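Local coordinates for protein probable zinc protease PqqL (Escherichia coli, PDB 6OFT) that probably acts as a zinc-dependent periplasmic endopeptidase of the M16 family, the chain here being the first half of the whole protease, at residues A[156-162]-A[259-263]. Sequence-based numbering, arbitrary orientation.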
loop_
_atom_site.group_PDB
_atom_site.type_symbol
_atom_site.label_atom_id
_atom_site.label_comp_id
_atom_site.label_asym_id
_atom_site.label_seq_id
_atom_site.Cartn_x
_atom_site.Cartn_y
_atom_site.Cartn_z
ATOM N N ARG A 156 -0.571 -0.978 17.533
ATOM C CA ARG A 156 0.563 -1.595 16.829
ATOM C C ARG A 156 1.580 -0.556 16.366
ATOM O O ARG A 156 2.774 -0.861 16.252
ATOM C CB ARG A 156 0.034 -2.362 15.604
ATOM C CG ARG A 156 1.070 -3.239 14.878
ATOM C CD ARG A 156 0.457 -4.081 13.779
ATOM N NE ARG A 156 -0.403 -5.129 14.335
ATOM C CZ ARG A 156 -1.665 -5.333 13.980
ATOM N NH1 ARG A 156 -2.231 -4.580 13.046
ATOM N NH2 ARG A 156 -2.372 -6.297 14.553
ATOM N N ARG A 157 1.080 0.660 16.032
ATOM C CA ARG A 157 1.800 1.790 15.445
ATOM C C ARG A 157 3.175 2.084 16.035
ATOM O O ARG A 157 4.110 2.147 15.234
ATOM C CB ARG A 157 0.934 3.060 15.482
ATOM C CG ARG A 157 1.067 3.878 14.244
ATOM C CD ARG A 157 0.039 4.976 14.173
ATOM N NE ARG A 157 0.287 5.772 12.977
ATOM C CZ ARG A 157 1.136 6.786 12.937
ATOM N NH1 ARG A 157 1.768 7.169 14.034
ATOM N NH2 ARG A 157 1.344 7.439 11.803
ATOM N N PRO A 158 3.367 2.277 17.380
ATOM C CA PRO A 158 4.716 2.594 17.884
ATOM C C PRO A 158 5.749 1.497 17.638
ATOM O O PRO A 158 6.940 1.789 17.512
ATOM C CB PRO A 158 4.483 2.830 19.381
ATOM C CG PRO A 158 3.035 3.156 19.490
ATOM C CD PRO A 158 2.390 2.283 18.493
ATOM N N PHE A 159 5.291 0.241 17.594
ATOM C CA PHE A 159 6.122 -0.939 17.366
ATOM C C PHE A 159 6.491 -1.033 15.891
ATOM O O PHE A 159 7.675 -1.125 15.541
ATOM C CB PHE A 159 5.395 -2.225 17.829
ATOM C CG PHE A 159 5.038 -2.245 19.300
ATOM C CD1 PHE A 159 3.862 -1.654 19.757
ATOM C CD2 PHE A 159 5.892 -2.827 20.234
ATOM C CE1 PHE A 159 3.554 -1.632 21.128
ATOM C CE2 PHE A 159 5.585 -2.797 21.599
ATOM C CZ PHE A 159 4.419 -2.202 22.037
ATOM N N LEU A 160 5.468 -0.972 15.039
ATOM C CA LEU A 160 5.598 -1.089 13.593
ATOM C C LEU A 160 6.337 0.087 12.950
ATOM O O LEU A 160 7.171 -0.138 12.071
ATOM C CB LEU A 160 4.182 -1.243 12.989
ATOM C CG LEU A 160 4.020 -1.865 11.594
ATOM C CD1 LEU A 160 4.640 -3.263 11.513
ATOM C CD2 LEU A 160 2.548 -1.970 11.249
ATOM N N LEU A 161 6.044 1.334 13.378
ATOM C CA LEU A 161 6.621 2.516 12.738
ATOM C C LEU A 161 7.756 3.190 13.516
ATOM O O LEU A 161 8.047 4.361 13.266
ATOM C CB LEU A 161 5.515 3.543 12.398
ATOM C CG LEU A 161 4.247 3.057 11.646
ATOM C CD1 LEU A 161 3.388 4.232 11.255
ATOM C CD2 LEU A 161 4.585 2.235 10.407
ATOM N N ALA A 162 8.436 2.460 14.423
ATOM C CA ALA A 162 9.566 3.040 15.166
ATOM C C ALA A 162 10.621 3.584 14.181
ATOM O O ALA A 162 10.909 2.938 13.171
ATOM C CB ALA A 162 10.196 1.986 16.059
ATOM N N LEU A 259 4.698 -12.842 15.072
ATOM C CA LEU A 259 6.086 -12.333 15.174
ATOM C C LEU A 259 6.313 -11.406 13.972
ATOM O O LEU A 259 6.066 -11.854 12.871
ATOM C CB LEU A 259 7.090 -13.478 15.163
ATOM C CG LEU A 259 8.554 -13.063 15.080
ATOM C CD1 LEU A 259 8.935 -12.150 16.220
ATOM C CD2 LEU A 259 9.472 -14.265 15.062
ATOM N N TYR A 260 6.686 -10.164 14.208
ATOM C CA TYR A 260 6.937 -9.164 13.176
ATOM C C TYR A 260 8.420 -8.851 13.106
ATOM O O TYR A 260 9.045 -8.619 14.140
ATOM C CB TYR A 260 6.214 -7.853 13.521
ATOM C CG TYR A 260 4.717 -7.834 13.285
ATOM C CD1 TYR A 260 3.842 -8.437 14.185
ATOM C CD2 TYR A 260 4.168 -7.116 12.223
ATOM C CE1 TYR A 260 2.460 -8.381 14.001
ATOM C CE2 TYR A 260 2.787 -7.063 12.023
ATOM C CZ TYR A 260 1.938 -7.725 12.896
ATOM O OH TYR A 260 0.578 -7.685 12.701
ATOM N N TYR A 261 8.947 -8.842 11.913
ATOM C CA TYR A 261 10.339 -8.431 11.639
ATOM C C TYR A 261 10.264 -7.133 10.820
ATOM O O TYR A 261 9.333 -7.011 10.067
ATOM C CB TYR A 261 11.104 -9.509 10.875
ATOM C CG TYR A 261 11.494 -10.734 11.657
ATOM C CD1 TYR A 261 12.566 -10.721 12.523
ATOM C CD2 TYR A 261 10.801 -11.916 11.519
ATOM C CE1 TYR A 261 12.942 -11.836 13.241
ATOM C CE2 TYR A 261 11.166 -13.045 12.224
ATOM C CZ TYR A 261 12.233 -13.003 13.096
ATOM O OH TYR A 261 12.615 -14.094 13.803
ATOM N N ARG A 262 11.171 -6.203 10.986
ATOM C CA ARG A 262 11.185 -4.965 10.208
ATOM C C ARG A 262 12.495 -4.957 9.438
ATOM O O ARG A 262 13.541 -5.269 9.996
ATOM C CB ARG A 262 11.046 -3.704 11.083
ATOM C CG ARG A 262 9.797 -3.656 11.981
ATOM C CD ARG A 262 9.533 -2.254 12.531
ATOM N NE ARG A 262 10.767 -1.584 12.958
ATOM C CZ ARG A 262 11.020 -0.290 12.797
ATOM N NH1 ARG A 262 10.108 0.511 12.250
ATOM N NH2 ARG A 262 12.179 0.219 13.188
ATOM N N LEU A 263 12.437 -4.636 8.150
ATOM C CA LEU A 263 13.644 -4.683 7.307
ATOM C C LEU A 263 13.547 -3.734 6.109
ATOM O O LEU A 263 12.426 -3.418 5.698
ATOM C CB LEU A 263 13.887 -6.141 6.818
ATOM C CG LEU A 263 12.809 -6.795 5.924
ATOM C CD1 LEU A 263 13.422 -7.816 5.003
ATOM C CD2 LEU A 263 11.707 -7.460 6.755
#
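Arg262, on strand 256-264, donates to the carbonyls of Leu160, the last residue of helix 148-160, and of Ala162 in the loop after it. In this M16 (insulinase-type) fold the contact joins that helix, from the insulinase-family part, to the mixed five-stranded sheet of the inactive-domain family part. All three hydrogen bonds across it are Arg262's. NH1 donates to Leu160 O (3.0 Å, N-H...O 155°) from above the carbonyl plane, and to Ala162 O at 2.7 Å, in the carbonyl plane and on a lone pair. Arg262 NH2 adds a weak bond to Ala162 O, thus gripped twice. With the chain bent at chi3 (-41°), the guanidinium ends beside these carbonyls, while NE forms a salt bridge with Asp429. A leucine in place of Arg262 would probably leave both carbonyls without these donors and remove that salt bridge.

The one apolar side-chain contact is Leu160 CD1 to Tyr260 CD2, 3.9 Å; the Tyr260 ring also stacks with Phe431 and Phe321 of the neighbouring strands. Arg156 NE, salt-bridged to Glu433, lies 3.2 Å from Tyr260 OH at too poor an angle for a hydrogen bond; this hydroxyl sits 3.1 Å above the Arg156 guanidinium plane, offset toward its rim.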